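Local atomic coordinates of sorbitol-6-phosphate dehydrogenase (Erwinia amylovora CFBP1430, PDB entry 5O3Z), a protein that catalyses the NAD-dependent oxidation of sorbitol 6-phosphate to fructose 6-phosphate, as a member of the short-chain dehydrogenase/reductase family. Residues S124-F127 with S128-M131; L239-S243 with D244-Y248. All coordinates share one frame; numbering follows the deposited sequence.

Interaction 1: S124-F127 with S128-M131; sequences SREF and SKLM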
ATOM      1  N   SER A 124     -24.964  -3.098   3.984  1.00 24.24           N
ATOM      2  CA  SER A 124     -24.627  -1.716   3.651  1.00 23.81           C
ATOM      3  C   SER A 124     -25.682  -1.019   2.752  1.00 25.23           C
ATOM      4  O   SER A 124     -26.041   0.201   2.927  1.00 25.14           O
ATOM      5  CB  SER A 124     -23.255  -1.732   2.936  1.00 22.58           C
ATOM      6  OG  SER A 124     -22.295  -2.199   3.869  1.00 22.29           O
ATOM      7  N   ARG A 125     -26.133  -1.789   1.770  1.00 25.54           N
ATOM      8  CA  ARG A 125     -27.177  -1.324   0.864  1.00 26.38           C
ATOM      9  C   ARG A 125     -28.414  -0.867   1.609  1.00 26.64           C
ATOM     10  O   ARG A 125     -28.892   0.247   1.391  1.00 32.50           O
ATOM     11  CB  ARG A 125     -27.608  -2.403  -0.157  1.00 28.30           C
ATOM     12  CG  ARG A 125     -28.489  -1.797  -1.265  1.00 30.56           C
ATOM     13  CD  ARG A 125     -28.788  -2.771  -2.374  1.00 30.58           C
ATOM     14  NE  ARG A 125     -29.681  -3.837  -1.916  1.00 31.72           N
ATOM     15  CZ  ARG A 125     -29.925  -4.959  -2.587  1.00 31.24           C
ATOM     16  NH1 ARG A 125     -29.304  -5.221  -3.753  1.00 31.98           N
ATOM     17  NH2 ARG A 125     -30.769  -5.837  -2.080  1.00 29.29           N
ATOM     18  N   GLU A 126     -28.956  -1.749   2.424  1.00 26.25           N
ATOM     19  CA  GLU A 126     -30.272  -1.513   3.055  1.00 28.28           C
ATOM     20  C   GLU A 126     -30.250  -0.486   4.161  1.00 28.27           C
ATOM     21  O   GLU A 126     -31.204   0.313   4.290  1.00 25.73           O
ATOM     22  CB  GLU A 126     -30.902  -2.813   3.571  1.00 29.13           C
ATOM     23  CG  GLU A 126     -31.107  -3.864   2.487  1.00 32.07           C
ATOM     24  CD  GLU A 126     -32.017  -3.368   1.358  1.00 33.33           C
ATOM     25  OE1 GLU A 126     -33.108  -2.881   1.684  1.00 35.37           O
ATOM     26  OE2 GLU A 126     -31.660  -3.420   0.152  1.00 31.64           O
ATOM     27  N   PHE A 127     -29.158  -0.442   4.923  1.00 25.67           N
ATOM     28  CA  PHE A 127     -29.043   0.575   5.938  1.00 25.54           C
ATOM     29  C   PHE A 127     -28.571   1.875   5.482  1.00 26.26           C
ATOM     30  O   PHE A 127     -29.032   2.869   6.005  1.00 28.68           O
ATOM     31  CB  PHE A 127     -28.264   0.059   7.077  1.00 24.99           C
ATOM     32  CG  PHE A 127     -28.979  -1.010   7.809  1.00 25.47           C
ATOM     33  CD1 PHE A 127     -30.027  -0.683   8.692  1.00 25.85           C
ATOM     34  CD2 PHE A 127     -28.680  -2.329   7.579  1.00 25.00           C
ATOM     35  CE1 PHE A 127     -30.683  -1.715   9.388  1.00 26.13           C
ATOM     36  CE2 PHE A 127     -29.337  -3.356   8.256  1.00 24.97           C
ATOM     37  CZ  PHE A 127     -30.335  -3.041   9.152  1.00 26.49           C
ATOM     38  N   SER A 128     -27.705   1.950   4.468  1.00 27.43           N
ATOM     39  CA  SER A 128     -27.492   3.239   3.790  1.00 25.32           C
ATOM     40  C   SER A 128     -28.749   3.925   3.285  1.00 26.67           C
ATOM     41  O   SER A 128     -28.837   5.168   3.348  1.00 24.46           O
ATOM     42  CB  SER A 128     -26.493   3.166   2.625  1.00 26.27           C
ATOM     43  OG  SER A 128     -26.858   2.306   1.560  1.00 25.38           O
ATOM     44  N   LYS A 129     -29.713   3.172   2.738  1.00 28.41           N
ATOM     45  CA  LYS A 129     -30.967   3.780   2.265  1.00 30.79           C
ATOM     46  C   LYS A 129     -31.691   4.476   3.424  1.00 27.23           C
ATOM     47  O   LYS A 129     -32.211   5.584   3.260  1.00 29.52           O
ATOM     48  CB  LYS A 129     -31.929   2.717   1.712  1.00 34.02           C
ATOM     49  CG  LYS A 129     -31.535   2.121   0.385  1.00 39.16           C
ATOM     50  CD  LYS A 129     -32.137   0.711   0.284  1.00 42.58           C
ATOM     51  CE  LYS A 129     -32.563   0.335  -1.108  1.00 45.14           C
ATOM     52  NZ  LYS A 129     -33.886   0.935  -1.395  1.00 48.59           N
ATOM     53  N   LEU A 130     -31.729   3.832   4.571  1.00 26.33           N
ATOM     54  CA  LEU A 130     -32.363   4.430   5.778  1.00 26.95           C
ATOM     55  C   LEU A 130     -31.639   5.698   6.190  1.00 29.02           C
ATOM     56  O   LEU A 130     -32.272   6.678   6.676  1.00 30.45           O
ATOM     57  CB  LEU A 130     -32.438   3.442   6.959  1.00 25.37           C
ATOM     58  CG  LEU A 130     -33.412   2.234   6.828  1.00 26.31           C
ATOM     59  CD1 LEU A 130     -33.349   1.327   8.073  1.00 26.08           C
ATOM     60  CD2 LEU A 130     -34.847   2.670   6.598  1.00 26.58           C
ATOM     61  N   MET A 131     -30.315   5.706   6.018  1.00 27.25           N
ATOM     62  CA  MET A 131     -29.495   6.817   6.492  1.00 26.59           C
ATOM     63  C   MET A 131     -29.720   7.987   5.575  1.00 27.23           C
ATOM     64  O   MET A 131     -29.822   9.135   6.031  1.00 32.46           O
ATOM     65  CB  MET A 131     -27.997   6.426   6.497  1.00 25.10           C
ATOM     66  CG  MET A 131     -27.595   5.662   7.694  1.00 25.55           C
ATOM     67  SD  MET A 131     -25.924   4.996   7.417  1.00 27.30           S
ATOM     68  CE  MET A 131     -25.810   3.774   8.695  1.00 23.73           C
TER

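Interaction 2: L239-S243 with D244-Y248; sequences LFYAS and DKAAY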
ATOM      1  N   LEU A 239     -15.276   2.991  18.174  1.00 29.77           N
ATOM      2  CA  LEU A 239     -15.975   4.164  18.749  1.00 28.49           C
ATOM      3  C   LEU A 239     -15.442   5.447  18.195  1.00 29.51           C
ATOM      4  O   LEU A 239     -16.210   6.394  17.951  1.00 29.83           O
ATOM      5  CB  LEU A 239     -15.855   4.174  20.259  1.00 30.84           C
ATOM      6  CG  LEU A 239     -16.652   3.100  21.028  1.00 32.79           C
ATOM      7  CD1 LEU A 239     -16.370   3.165  22.535  1.00 33.03           C
ATOM      8  CD2 LEU A 239     -18.122   3.213  20.715  1.00 32.36           C
ATOM      9  N   PHE A 240     -14.127   5.477  17.910  1.00 28.04           N
ATOM     10  CA  PHE A 240     -13.557   6.699  17.452  1.00 26.21           C
ATOM     11  C   PHE A 240     -14.030   6.923  16.058  1.00 25.87           C
ATOM     12  O   PHE A 240     -14.594   8.003  15.760  1.00 25.67           O
ATOM     13  CB  PHE A 240     -12.005   6.705  17.563  1.00 27.72           C
ATOM     14  CG  PHE A 240     -11.415   7.890  16.894  1.00 27.12           C
ATOM     15  CD1 PHE A 240     -11.635   9.168  17.413  1.00 26.52           C
ATOM     16  CD2 PHE A 240     -10.807   7.777  15.663  1.00 28.20           C
ATOM     17  CE1 PHE A 240     -11.170  10.299  16.759  1.00 26.90           C
ATOM     18  CE2 PHE A 240     -10.336   8.886  15.004  1.00 27.62           C
ATOM     19  CZ  PHE A 240     -10.514  10.158  15.556  1.00 27.58           C
ATOM     20  N   TYR A 241     -13.853   5.927  15.155  1.00 28.15           N
ATOM     21  CA  TYR A 241     -14.309   6.110  13.740  1.00 26.69           C
ATOM     22  C   TYR A 241     -15.846   6.256  13.563  1.00 25.95           C
ATOM     23  O   TYR A 241     -16.353   6.869  12.618  1.00 25.76           O
ATOM     24  CB  TYR A 241     -13.631   5.103  12.765  1.00 25.58           C
ATOM     25  CG  TYR A 241     -12.104   5.376  12.584  1.00 24.31           C
ATOM     26  CD1 TYR A 241     -11.653   6.259  11.615  1.00 25.51           C
ATOM     27  CD2 TYR A 241     -11.166   4.797  13.385  1.00 21.73           C
ATOM     28  CE1 TYR A 241     -10.267   6.571  11.493  1.00 24.59           C
ATOM     29  CE2 TYR A 241      -9.806   5.067  13.240  1.00 22.97           C
ATOM     30  CZ  TYR A 241      -9.366   5.931  12.297  1.00 22.11           C
ATOM     31  OH  TYR A 241      -8.032   6.206  12.090  1.00 25.44           O
ATOM     32  N   ALA A 242     -16.588   5.792  14.543  1.00 29.06           N
ATOM     33  CA  ALA A 242     -18.064   6.001  14.535  1.00 27.37           C
ATOM     34  C   ALA A 242     -18.483   7.391  15.027  1.00 30.53           C
ATOM     35  O   ALA A 242     -19.599   7.849  14.764  1.00 32.31           O
ATOM     36  CB  ALA A 242     -18.721   4.921  15.395  1.00 27.26           C
ATOM     37  N   SER A 243     -17.573   8.101  15.700  1.00 32.37           N
ATOM     38  CA  SER A 243     -17.887   9.380  16.306  1.00 31.32           C
ATOM     39  C   SER A 243     -17.948  10.513  15.269  1.00 32.87           C
ATOM     40  O   SER A 243     -17.388  10.425  14.168  1.00 33.15           O
ATOM     41  CB  SER A 243     -16.834   9.694  17.381  1.00 32.32           C
ATOM     42  OG  SER A 243     -15.745  10.412  16.797  1.00 34.33           O
ATOM     43  N   ASP A 244     -18.529  11.648  15.638  1.00 34.53           N
ATOM     44  CA  ASP A 244     -18.438  12.854  14.784  1.00 37.45           C
ATOM     45  C   ASP A 244     -17.025  13.437  14.741  1.00 33.38           C
ATOM     46  O   ASP A 244     -16.728  14.273  13.899  1.00 32.09           O
ATOM     47  CB  ASP A 244     -19.472  13.898  15.222  1.00 44.94           C
ATOM     48  CG  ASP A 244     -20.931  13.369  15.074  1.00 52.14           C
ATOM     49  OD1 ASP A 244     -21.202  12.636  14.086  1.00 59.77           O
ATOM     50  OD2 ASP A 244     -21.810  13.650  15.940  1.00 57.87           O
ATOM     51  N   LYS A 245     -16.143  12.965  15.609  1.00 33.25           N
ATOM     52  CA  LYS A 245     -14.719  13.436  15.599  1.00 34.08           C
ATOM     53  C   LYS A 245     -13.873  12.963  14.364  1.00 30.60           C
ATOM     54  O   LYS A 245     -12.895  13.625  13.994  1.00 28.13           O
ATOM     55  CB  LYS A 245     -14.024  13.024  16.897  1.00 34.83           C
ATOM     56  CG  LYS A 245     -14.545  13.764  18.122  1.00 37.05           C
ATOM     57  CD  LYS A 245     -14.262  12.978  19.397  1.00 39.41           C
ATOM     58  CE  LYS A 245     -14.390  13.905  20.588  1.00 43.48           C
ATOM     59  NZ  LYS A 245     -13.986  13.328  21.893  1.00 44.46           N
ATOM     60  N   ALA A 246     -14.323  11.866  13.740  1.00 28.72           N
ATOM     61  CA  ALA A 246     -13.715  11.225  12.579  1.00 27.46           C
ATOM     62  C   ALA A 246     -14.514  11.491  11.316  1.00 27.73           C
ATOM     63  O   ALA A 246     -14.426  10.717  10.353  1.00 29.35           O
ATOM     64  CB  ALA A 246     -13.595   9.736  12.839  1.00 25.86           C
ATOM     65  N   ALA A 247     -15.251  12.607  11.253  1.00 29.03           N
ATOM     66  CA  ALA A 247     -16.040  12.948  10.073  1.00 28.43           C
ATOM     67  C   ALA A 247     -15.278  13.172   8.766  1.00 30.53           C
ATOM     68  O   ALA A 247     -15.853  12.990   7.716  1.00 32.52           O
ATOM     69  CB  ALA A 247     -16.960  14.157  10.329  1.00 30.45           C
ATOM     70  N   TYR A 248     -13.994  13.533   8.838  1.00 28.65           N
ATOM     71  CA  TYR A 248     -13.202  13.802   7.653  1.00 26.07           C
ATOM     72  C   TYR A 248     -12.348  12.582   7.242  1.00 26.10           C
ATOM     73  O   TYR A 248     -11.469  12.695   6.379  1.00 25.94           O
ATOM     74  CB  TYR A 248     -12.350  15.060   7.879  1.00 26.18           C
ATOM     75  CG  TYR A 248     -11.787  15.614   6.654  1.00 25.53           C
ATOM     76  CD1 TYR A 248     -12.605  16.217   5.693  1.00 26.72           C
ATOM     77  CD2 TYR A 248     -10.384  15.658   6.474  1.00 26.57           C
ATOM     78  CE1 TYR A 248     -12.089  16.754   4.551  1.00 26.33           C
ATOM     79  CE2 TYR A 248      -9.844  16.217   5.326  1.00 23.74           C
ATOM     80  CZ  TYR A 248     -10.670  16.751   4.388  1.00 26.71           C
ATOM     81  OH  TYR A 248     -10.124  17.295   3.255  1.00 25.96           O
TER
HETATM   82  O   HOH W   1     -15.575   8.241  10.216  1.00 29.82           O
HETATM   83  O   HOH W   2     -21.376   9.894  14.398  1.00 38.77           O

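Interaction 1: S124-F127 with S128-M131
Ser128 turns its hydroxyl back along the helix, where OG lies 2.6 Å from Ser124 O and 2.9 Å from Arg125 O. Its chi1 of 61° sets OG between its own N and carbonyl carbon, within reach of both carbonyls; the one proton may go to either or be shared between them. Ser124 O also accepts the helical bond from Ser128 N. Three residues on from Glu126, Lys129 runs alongside it, both pointing the same way, with the methylene Lys129 CD 4.0 Å from Glu126 OE1. Their charged ends do not meet: Lys129 NZ stays 5.0 Å from Glu126 OE1. The carboxylate, folded back by a bend at chi2 (-59°), instead pairs with its neighbour, Arg125 NE reaching Glu126 OE2 at 2.9 Å, nearly along the C-O axis and close to the guanidinium plane. Phe127 and Leu130 likewise lie side by side, Phe127 CD1 3.9 Å from Leu130 CD1. All this belongs to helix 106-133 of the Rossmann-type fold. Phe127 and Glu126 pack on helix 69-83, where Glu69 forms a salt bridge with Arg125 NH2, Ser124 and Ser128 touch helix 156-176, and Arg125 NH1 bonds Phe104 O of the second subunit.

Interaction 2: L239-S243 with D244-Y248
Ser243, just after helix 231-242, holds the backbone of Lys245 through its hydroxyl. Its CB sits 3.8 Å from Lys245 N, and a chi1 of 90° swings OG inward between two backbone partners. Ser243 OG donates to Phe240 O at 2.9 Å, in the carbonyl plane and on a lone pair, and accepts from Lys245 N at 2.8 Å, with the N-H bent from the line (134°). Phe240 O is thus gripped twice, since Ser243 N bonds it as well, while the OG to Lys245 N bond has the form of an ST turn at the start of the 3-10 segment 244-245. With that bond goes a close approach of Ser243 OG to Lys245 CB, 3.1 Å. Ala246 N adds a weak bond to Ser243 O, and the Ala246 methyl lies back against the helix: CB lies over one face of the Phe240 ring, offset toward the rim and 4.0 Å from Phe240 CE2, and also meets Tyr241 CA. Lys245 crosses the same phenylalanine at about a right angle. Two waters span the turn, one lying within hydrogen-bonding distance of both Tyr241 O and Ala246 O, the other linking Ala242 O with Asp244 OD1. The turn leads from helix 231-242 toward strand 253-256. Arg139 of strand 139-145 bonds Ser243 O, and Ala242 packs on Ile141 of that strand. On the side of the third subunit, Phe240 stacks on its Phe240 and Tyr241 OH bonds its Tyr241 OH, placing this helix end at a subunit interface.

How the interactions relate
From the N terminus, the chain builds its first four strands before entering helix 106-133, which holds interaction 1 near its C-terminal end. Strand 139-145 follows, and much later comes helix 231-242, where interaction 2 turns the chain toward the last strand, 253-256. The two are in series, neither nested nor crossed, and each is local, so neither closes a long loop. The centres of interactions 1 and 2 lie about 19 Å apart and their nearest atoms about 10 Å, without touching. Segment 124-131 packs against helices 69-83 and 156-176, whereas segment 239-248 meets strand 139-145 through Arg139 and Ile141. The former also reaches the second subunit, the latter the third.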